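Local structure of salicylaldehyde dehydrogenase NahF (Pseudomonas putida, 4JZ6) at residues A[359-369]-A[381-392]; A[417-428]-A[443-454]. The protein probably catalyses the NAD+-dependent oxidation of salicylaldehyde to salicylate, a step of naphthalene degradation, as a member of the aldehyde dehydrogenase family. All coordinates share one frame; numbering follows the deposited sequence.

Contact 1: residues A[359-369]-A[381-392]; sequences DAIDKGAKVVC and TILDHVKSDMRI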
loop_
_atom_site.group_PDB
_atom_site.type_symbol
_atom_site.label_atom_id
_atom_site.label_comp_id
_atom_site.label_asym_id
_atom_site.label_seq_id
_atom_site.Cartn_x
_atom_site.Cartn_y
_atom_site.Cartn_z
ATOM N N ASP A 359 -33.722 9.510 11.516
ATOM C CA ASP A 359 -32.920 9.352 12.724
ATOM C C ASP A 359 -32.451 10.698 13.264
ATOM O O ASP A 359 -32.615 10.990 14.448
ATOM C CB ASP A 359 -31.715 8.446 12.463
ATOM C CG ASP A 359 -30.771 8.382 13.648
ATOM O OD1 ASP A 359 -30.974 7.513 14.524
ATOM O OD2 ASP A 359 -29.835 9.207 13.708
ATOM N N ALA A 360 -31.868 11.508 12.384
ATOM C CA ALA A 360 -31.440 12.854 12.741
ATOM C C ALA A 360 -32.614 13.684 13.247
ATOM O O ALA A 360 -32.526 14.326 14.294
ATOM C CB ALA A 360 -30.791 13.534 11.547
ATOM N N ILE A 361 -33.715 13.654 12.506
ATOM C CA ILE A 361 -34.876 14.473 12.831
ATOM C C ILE A 361 -35.539 14.079 14.162
ATOM O O ILE A 361 -36.044 14.940 14.896
ATOM C CB ILE A 361 -35.891 14.502 11.644
ATOM C CG1 ILE A 361 -36.294 15.939 11.342
ATOM C CG2 ILE A 361 -37.114 13.627 11.899
ATOM C CD1 ILE A 361 -35.109 16.828 11.126
ATOM N N ASP A 362 -35.511 12.786 14.483
ATOM C CA ASP A 362 -36.087 12.296 15.731
ATOM C C ASP A 362 -35.204 12.658 16.916
ATOM O O ASP A 362 -35.668 12.676 18.055
ATOM C CB ASP A 362 -36.289 10.779 15.683
ATOM C CG ASP A 362 -37.438 10.368 14.781
ATOM O OD1 ASP A 362 -38.357 11.187 14.563
ATOM O OD2 ASP A 362 -37.427 9.217 14.300
ATOM N N LYS A 363 -33.936 12.952 16.638
ATOM C CA LYS A 363 -32.965 13.275 17.680
ATOM C C LYS A 363 -32.676 14.768 17.781
ATOM O O LYS A 363 -31.632 15.165 18.291
ATOM C CB LYS A 363 -31.655 12.514 17.459
ATOM C CG LYS A 363 -31.774 11.015 17.645
ATOM C CD LYS A 363 -30.449 10.316 17.379
ATOM C CE LYS A 363 -30.567 8.814 17.580
ATOM N NZ LYS A 363 -29.277 8.117 17.346
ATOM N N GLY A 364 -33.591 15.594 17.290
ATOM C CA GLY A 364 -33.480 17.027 17.489
ATOM C C GLY A 364 -32.985 17.850 16.314
ATOM O O GLY A 364 -32.974 19.082 16.388
ATOM N N ALA A 365 -32.575 17.190 15.234
ATOM C CA ALA A 365 -32.114 17.916 14.054
ATOM C C ALA A 365 -33.220 18.812 13.501
ATOM O O ALA A 365 -34.408 18.592 13.753
ATOM C CB ALA A 365 -31.608 16.965 12.987
ATOM N N LYS A 366 -32.815 19.825 12.750
ATOM C CA LYS A 366 -33.735 20.844 12.282
ATOM C C LYS A 366 -33.591 21.024 10.770
ATOM O O LYS A 366 -32.526 21.401 10.280
ATOM C CB LYS A 366 -33.455 22.151 13.033
ATOM C CG LYS A 366 -34.243 23.357 12.569
ATOM C CD LYS A 366 -33.894 24.586 13.405
ATOM C CE LYS A 366 -34.403 25.866 12.755
ATOM N NZ LYS A 366 -35.839 25.759 12.365
ATOM N N VAL A 367 -34.654 20.719 10.030
ATOM C CA VAL A 367 -34.660 20.925 8.589
ATOM C C VAL A 367 -34.775 22.418 8.330
ATOM O O VAL A 367 -35.854 22.998 8.469
ATOM C CB VAL A 367 -35.851 20.211 7.911
ATOM C CG1 VAL A 367 -35.794 20.393 6.401
ATOM C CG2 VAL A 367 -35.853 18.741 8.255
ATOM N N VAL A 368 -33.665 23.053 7.975
ATOM C CA VAL A 368 -33.707 24.487 7.710
ATOM C C VAL A 368 -34.100 24.768 6.269
ATOM O O VAL A 368 -34.514 25.879 5.938
ATOM C CB VAL A 368 -32.383 25.198 8.049
ATOM C CG1 VAL A 368 -32.242 25.362 9.568
ATOM C CG2 VAL A 368 -31.208 24.444 7.461
ATOM N N CYS A 369 -33.969 23.753 5.420
ATOM C CA CYS A 369 -34.483 23.824 4.056
ATOM C C CYS A 369 -34.564 22.427 3.447
ATOM O O CYS A 369 -33.838 21.518 3.855
ATOM C CB CYS A 369 -33.628 24.758 3.184
ATOM S SG CYS A 369 -32.410 23.935 2.143
ATOM N N THR A 381 -31.492 19.792 0.445
ATOM C CA THR A 381 -31.844 19.738 1.857
ATOM C C THR A 381 -30.654 20.061 2.768
ATOM O O THR A 381 -29.558 19.547 2.571
ATOM C CB THR A 381 -32.411 18.345 2.215
ATOM O OG1 THR A 381 -33.522 18.041 1.362
ATOM C CG2 THR A 381 -32.871 18.297 3.659
ATOM N N ILE A 382 -30.880 20.919 3.758
ATOM C CA ILE A 382 -29.867 21.222 4.767
ATOM C C ILE A 382 -30.423 20.969 6.170
ATOM O O ILE A 382 -31.498 21.466 6.519
ATOM C CB ILE A 382 -29.394 22.690 4.693
ATOM C CG1 ILE A 382 -28.920 23.047 3.285
ATOM C CG2 ILE A 382 -28.285 22.940 5.688
ATOM C CD1 ILE A 382 -28.676 24.524 3.095
ATOM N N LEU A 383 -29.696 20.188 6.966
ATOM C CA LEU A 383 -30.073 19.945 8.355
ATOM C C LEU A 383 -29.134 20.721 9.276
ATOM O O LEU A 383 -27.911 20.698 9.096
ATOM C CB LEU A 383 -30.035 18.450 8.684
ATOM C CG LEU A 383 -30.906 17.537 7.815
ATOM C CD1 LEU A 383 -30.760 16.081 8.224
ATOM C CD2 LEU A 383 -32.339 17.964 7.914
ATOM N N ASP A 384 -29.715 21.420 10.250
ATOM C CA ASP A 384 -28.947 22.221 11.198
ATOM C C ASP A 384 -29.010 21.598 12.591
ATOM O O ASP A 384 -29.908 20.802 12.880
ATOM C CB ASP A 384 -29.498 23.647 11.251
ATOM C CG ASP A 384 -28.544 24.622 11.926
ATOM O OD1 ASP A 384 -27.509 24.178 12.471
ATOM O OD2 ASP A 384 -28.839 25.836 11.919
ATOM N N HIS A 385 -28.066 21.981 13.452
ATOM C CA HIS A 385 -27.968 21.444 14.810
ATOM C C HIS A 385 -27.865 19.925 14.810
ATOM O O HIS A 385 -28.564 19.243 15.561
ATOM C CB HIS A 385 -29.150 21.886 15.669
ATOM C CG HIS A 385 -29.400 23.358 15.636
ATOM N ND1 HIS A 385 -28.617 24.263 16.316
ATOM C CD2 HIS A 385 -30.355 24.086 15.004
ATOM C CE1 HIS A 385 -29.073 25.483 16.106
ATOM N NE2 HIS A 385 -30.128 25.404 15.314
ATOM N N VAL A 386 -26.999 19.406 13.948
ATOM C CA VAL A 386 -26.702 17.985 13.925
ATOM C C VAL A 386 -25.659 17.677 15.000
ATOM O O VAL A 386 -24.698 18.424 15.185
ATOM C CB VAL A 386 -26.226 17.549 12.527
ATOM C CG1 VAL A 386 -25.641 16.152 12.557
ATOM C CG2 VAL A 386 -27.388 17.630 11.550
ATOM N N LYS A 387 -25.872 16.585 15.726
ATOM C CA LYS A 387 -25.031 16.245 16.863
ATOM C C LYS A 387 -24.467 14.827 16.728
ATOM O O LYS A 387 -24.945 14.027 15.922
ATOM C CB LYS A 387 -25.830 16.391 18.163
ATOM C CG LYS A 387 -26.293 17.812 18.477
ATOM C CD LYS A 387 -25.121 18.695 18.909
ATOM C CE LYS A 387 -25.566 19.885 19.773
ATOM N NZ LYS A 387 -26.062 21.058 18.985
ATOM N N SER A 388 -23.459 14.520 17.538
ATOM C CA SER A 388 -22.677 13.291 17.385
ATOM C C SER A 388 -23.444 11.987 17.615
ATOM O O SER A 388 -22.936 10.907 17.314
ATOM C CB SER A 388 -21.433 13.343 18.280
ATOM O OG SER A 388 -21.748 13.830 19.575
ATOM N N ASP A 389 -24.662 12.081 18.140
ATOM C CA ASP A 389 -25.464 10.885 18.392
ATOM C C ASP A 389 -26.330 10.503 17.192
ATOM O O ASP A 389 -26.934 9.428 17.167
ATOM C CB ASP A 389 -26.334 11.056 19.643
ATOM C CG ASP A 389 -27.445 12.070 19.453
ATOM O OD1 ASP A 389 -27.261 13.019 18.662
ATOM O OD2 ASP A 389 -28.505 11.922 20.100
ATOM N N MET A 390 -26.391 11.388 16.203
ATOM C CA MET A 390 -27.159 11.127 14.992
ATOM C C MET A 390 -26.301 10.366 13.984
ATOM O O MET A 390 -25.111 10.644 13.840
ATOM C CB MET A 390 -27.639 12.442 14.381
ATOM C CG MET A 390 -28.455 13.299 15.324
ATOM S SD MET A 390 -28.686 14.972 14.704
ATOM C CE MET A 390 -29.354 15.783 16.146
ATOM N N ARG A 391 -26.904 9.398 13.300
ATOM C CA ARG A 391 -26.190 8.625 12.289
ATOM C C ARG A 391 -25.624 9.532 11.197
ATOM O O ARG A 391 -24.489 9.353 10.765
ATOM C CB ARG A 391 -27.106 7.571 11.665
ATOM C CG ARG A 391 -27.626 6.520 12.631
ATOM C CD ARG A 391 -28.564 5.561 11.917
ATOM N NE ARG A 391 -27.952 5.026 10.702
ATOM C CZ ARG A 391 -28.633 4.519 9.679
ATOM N NH1 ARG A 391 -29.960 4.478 9.715
ATOM N NH2 ARG A 391 -27.986 4.057 8.616
ATOM N N ILE A 392 -26.411 10.521 10.775
ATOM C CA ILE A 392 -26.018 11.406 9.679
ATOM C C ILE A 392 -24.825 12.305 10.031
ATOM O O ILE A 392 -24.209 12.907 9.148
ATOM C CB ILE A 392 -27.214 12.254 9.167
ATOM C CG1 ILE A 392 -26.989 12.681 7.713
ATOM C CG2 ILE A 392 -27.452 13.452 10.066
ATOM C CD1 ILE A 392 -28.208 13.288 7.057
HETATM O O HOH W 1 -29.115 10.803 11.623
#
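A beta hairpin at the edge of a mixed sheet pairs Lys366 and Val367 with Asp384 and Leu383, and the end of helix 349-362 rests on the loop that follows. Asp384 N donates to Lys366 O at 2.8 Å in a nearly straight bond. A classic beta bulge comes next, where Val368 and Cys369 both face Ile382. Val368 N bonds to Ile382 O, and Ile382 N to Cys369 O. On one face Val367 CG2 meets Leu383 CD2 at 3.6 Å. On the face of Asp384 and Ile382, Cys369 SG lies against Ile382 CG1; Val368 CG1 touches Asp384 CB.

Met390, extended beyond CG, fills the corner between helix and hairpin, its SD 3.9 Å from Ala365 CB and its CE against the Lys363 carbonyl. Ala360 CB packs on Ile392 CG2 at 3.7 Å. The carboxylate of Asp359 takes Arg391 N on OD2 at 3.0 Å, met from above its plane. Water 1 links the same oxygen to Ile392 N. Lys363, fully extended beyond CG, slides past Asp389 and gives NZ to Asp389 O at 2.7 Å. The salt bridge from Lys363 NZ to Asp359 OD1 is weak at 3.3 Å. The Arg391 guanidinium turns to Glu395 instead. The polar ties between helix end and loop run from side chains to backbone groups, beside the apolar packing of Met390 and Ala360, and Lys363 would probably stabilise the negative charge of Asp359.

Contact 2: residues A[417-428]-A[443-454]; sequences ANDSVYGLSSGV and IEYGCVHINGST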
loop_
_atom_site.group_PDB
_atom_site.type_symbol
_atom_site.label_atom_id
_atom_site.label_comp_id
_atom_site.label_asym_id
_atom_site.label_seq_id
_atom_site.Cartn_x
_atom_site.Cartn_y
_atom_site.Cartn_z
ATOM N N ALA A 417 -13.749 17.814 13.034
ATOM C CA ALA A 417 -13.268 17.381 11.731
ATOM C C ALA A 417 -12.536 16.052 11.873
ATOM O O ALA A 417 -12.748 15.127 11.094
ATOM C CB ALA A 417 -12.367 18.432 11.110
ATOM N N ASN A 418 -11.686 15.959 12.887
ATOM C CA ASN A 418 -10.871 14.769 13.084
ATOM C C ASN A 418 -11.620 13.565 13.658
ATOM O O ASN A 418 -11.087 12.451 13.676
ATOM C CB ASN A 418 -9.650 15.094 13.946
ATOM C CG ASN A 418 -8.486 15.620 13.130
ATOM O OD1 ASN A 418 -8.455 15.472 11.911
ATOM N ND2 ASN A 418 -7.516 16.226 13.801
ATOM N N ASP A 419 -12.848 13.773 14.121
ATOM C CA ASP A 419 -13.598 12.661 14.700
ATOM C C ASP A 419 -14.384 11.855 13.653
ATOM O O ASP A 419 -15.019 10.850 13.971
ATOM C CB ASP A 419 -14.469 13.122 15.877
ATOM C CG ASP A 419 -15.932 13.335 15.500
ATOM O OD1 ASP A 419 -16.800 13.042 16.356
ATOM O OD2 ASP A 419 -16.222 13.805 14.374
ATOM N N SER A 420 -14.341 12.304 12.404
ATOM C CA SER A 420 -14.924 11.537 11.313
ATOM C C SER A 420 -14.148 10.247 11.104
ATOM O O SER A 420 -12.943 10.182 11.345
ATOM C CB SER A 420 -14.916 12.343 10.014
ATOM O OG SER A 420 -15.415 11.571 8.934
ATOM N N VAL A 421 -14.847 9.222 10.641
ATOM C CA VAL A 421 -14.218 7.950 10.328
ATOM C C VAL A 421 -13.574 8.021 8.943
ATOM O O VAL A 421 -12.813 7.134 8.552
ATOM C CB VAL A 421 -15.250 6.795 10.399
ATOM C CG1 VAL A 421 -16.004 6.645 9.079
ATOM C CG2 VAL A 421 -14.571 5.508 10.801
ATOM N N TYR A 422 -13.880 9.090 8.209
ATOM C CA TYR A 422 -13.315 9.320 6.879
ATOM C C TYR A 422 -12.303 10.461 6.904
ATOM O O TYR A 422 -12.164 11.166 7.906
ATOM C CB TYR A 422 -14.411 9.680 5.877
ATOM C CG TYR A 422 -15.507 8.657 5.732
ATOM C CD1 TYR A 422 -15.297 7.487 5.014
ATOM C CD2 TYR A 422 -16.763 8.870 6.288
ATOM C CE1 TYR A 422 -16.306 6.548 4.864
ATOM C CE2 TYR A 422 -17.778 7.937 6.145
ATOM C CZ TYR A 422 -17.544 6.778 5.431
ATOM O OH TYR A 422 -18.546 5.845 5.279
ATOM N N GLY A 423 -11.623 10.653 5.779
ATOM C CA GLY A 423 -10.643 11.713 5.644
ATOM C C GLY A 423 -10.242 11.931 4.198
ATOM O O GLY A 423 -9.072 11.800 3.850
ATOM N N LEU A 424 -11.213 12.275 3.357
ATOM C CA LEU A 424 -10.955 12.478 1.932
ATOM C C LEU A 424 -10.568 13.921 1.626
ATOM O O LEU A 424 -9.395 14.233 1.408
ATOM C CB LEU A 424 -12.173 12.067 1.090
ATOM C CG LEU A 424 -12.061 12.262 -0.428
ATOM C CD1 LEU A 424 -10.766 11.661 -0.972
ATOM C CD2 LEU A 424 -13.267 11.677 -1.159
ATOM N N SER A 425 -11.565 14.799 1.595
ATOM C CA SER A 425 -11.328 16.191 1.258
ATOM C C SER A 425 -11.885 17.097 2.349
ATOM O O SER A 425 -12.685 16.661 3.177
ATOM C CB SER A 425 -11.964 16.524 -0.087
ATOM O OG SER A 425 -11.469 17.750 -0.585
ATOM N N SER A 426 -11.453 18.355 2.353
ATOM C CA SER A 426 -11.909 19.309 3.356
ATOM C C SER A 426 -11.579 20.735 2.936
ATOM O O SER A 426 -10.678 20.968 2.124
ATOM C CB SER A 426 -11.269 19.011 4.712
ATOM O OG SER A 426 -9.869 19.237 4.657
ATOM N N GLY A 427 -12.322 21.685 3.493
ATOM C CA GLY A 427 -12.065 23.093 3.249
ATOM C C GLY A 427 -12.072 23.855 4.554
ATOM O O GLY A 427 -12.843 23.524 5.456
ATOM N N VAL A 428 -11.214 24.865 4.665
ATOM C CA VAL A 428 -11.143 25.669 5.883
ATOM C C VAL A 428 -11.239 27.156 5.570
ATOM O O VAL A 428 -10.318 27.729 4.993
ATOM C CB VAL A 428 -9.828 25.425 6.652
ATOM C CG1 VAL A 428 -9.821 26.225 7.932
ATOM C CG2 VAL A 428 -9.631 23.942 6.934
ATOM N N ILE A 443 -5.854 18.707 10.725
ATOM C CA ILE A 443 -6.936 17.790 10.347
ATOM C C ILE A 443 -6.459 16.621 9.480
ATOM O O ILE A 443 -5.522 16.757 8.688
ATOM C CB ILE A 443 -8.122 18.518 9.660
ATOM C CG1 ILE A 443 -7.667 19.229 8.387
ATOM C CG2 ILE A 443 -8.777 19.504 10.623
ATOM C CD1 ILE A 443 -8.752 20.056 7.744
ATOM N N GLU A 444 -7.120 15.476 9.643
ATOM C CA GLU A 444 -6.680 14.217 9.042
ATOM C C GLU A 444 -7.332 13.949 7.680
ATOM O O GLU A 444 -8.194 13.076 7.543
ATOM C CB GLU A 444 -6.942 13.066 10.020
ATOM C CG GLU A 444 -6.079 13.136 11.280
ATOM C CD GLU A 444 -6.714 12.460 12.487
ATOM O OE1 GLU A 444 -7.943 12.245 12.490
ATOM O OE2 GLU A 444 -5.978 12.151 13.447
ATOM N N TYR A 445 -6.912 14.711 6.675
ATOM C CA TYR A 445 -7.553 14.668 5.363
ATOM C C TYR A 445 -6.537 14.616 4.225
ATOM O O TYR A 445 -5.478 15.243 4.292
ATOM C CB TYR A 445 -8.521 15.855 5.204
ATOM C CG TYR A 445 -9.746 15.693 6.077
ATOM C CD1 TYR A 445 -10.937 15.198 5.552
ATOM C CD2 TYR A 445 -9.700 15.988 7.435
ATOM C CE1 TYR A 445 -12.046 15.019 6.356
ATOM C CE2 TYR A 445 -10.804 15.813 8.245
ATOM C CZ TYR A 445 -11.974 15.331 7.700
ATOM O OH TYR A 445 -13.077 15.157 8.505
ATOM N N GLY A 446 -6.857 13.842 3.195
ATOM C CA GLY A 446 -5.994 13.738 2.037
ATOM C C GLY A 446 -5.915 15.048 1.278
ATOM O O GLY A 446 -4.892 15.351 0.665
ATOM N N CYS A 447 -6.998 15.820 1.315
ATOM C CA CYS A 447 -7.043 17.121 0.654
ATOM C C CYS A 447 -7.567 18.201 1.598
ATOM O O CYS A 447 -8.652 18.058 2.174
ATOM C CB CYS A 447 -7.934 17.053 -0.582
ATOM S SG CYS A 447 -7.602 15.639 -1.648
ATOM N N VAL A 448 -6.794 19.275 1.755
ATOM C CA VAL A 448 -7.204 20.423 2.566
ATOM C C VAL A 448 -7.167 21.697 1.720
ATOM O O VAL A 448 -6.151 22.010 1.097
ATOM C CB VAL A 448 -6.295 20.601 3.801
ATOM C CG1 VAL A 448 -6.657 21.864 4.551
ATOM C CG2 VAL A 448 -6.406 19.396 4.711
ATOM N N HIS A 449 -8.277 22.430 1.686
ATOM C CA HIS A 449 -8.341 23.632 0.861
ATOM C C HIS A 449 -8.605 24.885 1.680
ATOM O O HIS A 449 -9.709 25.086 2.197
ATOM C CB HIS A 449 -9.377 23.462 -0.247
ATOM C CG HIS A 449 -9.108 22.282 -1.124
ATOM N ND1 HIS A 449 -7.999 22.201 -1.940
ATOM C CD2 HIS A 449 -9.783 21.121 -1.289
ATOM C CE1 HIS A 449 -8.009 21.049 -2.580
ATOM N NE2 HIS A 449 -9.081 20.373 -2.207
ATOM N N ILE A 450 -7.578 25.724 1.800
ATOM C CA ILE A 450 -7.683 26.941 2.598
ATOM C C ILE A 450 -8.464 28.001 1.830
ATOM O O ILE A 450 -8.015 28.499 0.794
ATOM C CB ILE A 450 -6.306 27.484 2.998
ATOM C CG1 ILE A 450 -5.497 26.407 3.732
ATOM C CG2 ILE A 450 -6.460 28.730 3.847
ATOM C CD1 ILE A 450 -6.220 25.765 4.902
ATOM N N ASN A 451 -9.639 28.333 2.355
ATOM C CA ASN A 451 -10.588 29.204 1.674
ATOM C C ASN A 451 -10.971 28.664 0.288
ATOM O O ASN A 451 -11.081 29.412 -0.680
ATOM C CB ASN A 451 -10.058 30.636 1.610
ATOM C CG ASN A 451 -9.890 31.252 2.983
ATOM O OD1 ASN A 451 -10.800 31.212 3.807
ATOM N ND2 ASN A 451 -8.720 31.819 3.239
ATOM N N GLY A 452 -11.179 27.353 0.216
ATOM C CA GLY A 452 -11.637 26.712 -1.002
ATOM C C GLY A 452 -12.696 25.661 -0.729
ATOM O O GLY A 452 -12.895 25.261 0.418
ATOM N N SER A 453 -13.379 25.207 -1.775
ATOM C CA SER A 453 -14.410 24.187 -1.610
ATOM C C SER A 453 -13.786 22.829 -1.309
ATOM O O SER A 453 -12.571 22.660 -1.419
ATOM C CB SER A 453 -15.282 24.090 -2.865
ATOM O OG SER A 453 -14.659 23.304 -3.868
ATOM N N THR A 454 -14.622 21.860 -0.944
ATOM C CA THR A 454 -14.151 20.495 -0.713
ATOM C C THR A 454 -14.073 19.691 -2.004
ATOM O O THR A 454 -13.519 18.596 -2.020
ATOM C CB THR A 454 -15.076 19.717 0.245
ATOM O OG1 THR A 454 -16.270 19.326 -0.454
ATOM C CG2 THR A 454 -15.419 20.555 1.478
HETATM O O HOH W 2 -14.364 12.809 6.513
HETATM O O HOH W 3 -10.607 12.573 9.129
HETATM O O HOH W 4 -10.150 17.914 -3.129
#
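Tyr445 CG stands anti to its carbonyl carbon (chi1 -71°), and this swings the ring under Ser426 and out to the end of helix 410-418. There Tyr445 OH donates to Ala417 O at 2.6 Å, with the oxygen at the ring edge and in its plane. Ser426 CB covers one face, a CH-pi contact 4.2 Å from the centroid of the Tyr445 ring. Water 3 lies over the opposite face, toward the rim, and donates to Glu444 O. A phenylalanine in place of Tyr445 would probably leave Ala417 O without its hydroxyl donor and the ring less firmly tied to the helix end.

Ser426 OG sits between its own N and carbonyl carbon (chi1 66°), a turn that lets it donate to Cys447 O at 3.0 Å. Ser425 OG donates to Thr454 O at 2.6 Å. Water 4 joins this hydroxyl to His449 NE2, while His449 ND1 bonds to Thr490 of the second subunit. The Asn418 and Glu444 side chains cross at about a right angle, their amide and carboxylate planes 36° apart. Asn418 OD1 takes Glu444 N at 2.6 Å, in the carbonyl plane, while Glu444 OE1 pairs with Lys467. Val428 CG2 and Ile443 CD1 meet tip to tip at 4.1 Å.

The parallel strands are bonded from His449 N to Ser426 O and from His449 O to Val428 N. They belong to a beta-alpha-beta unit whose helix 433-442 packs on Val428 and Ile450. Strand 273-276 flanks 425-429, and beyond 447-450 the sheet continues into a strand of the second subunit.

Overall arrangement
Contact 1 and contact 2 lie at the two ends of one seven-stranded mixed sheet. Their centres are about 21 Å apart and their nearest atoms about 5 Å apart, without touching. Contact 1 comes first along the chain and closes before contact 2 opens. Its hairpin holds the edge strand 366-369, followed inward by 381-384. Strands 401-407, 306-310 and 273-276 lie between this hairpin and the parallel pair 425-429 and 447-450. No other chain of the assembly touches contact 1, whereas contact 2 lies at the dimer interface. Contact 2 also places Leu424 near bound salicylaldehyde and the predicted active-site Glu267; contact 1 is remote from these sites.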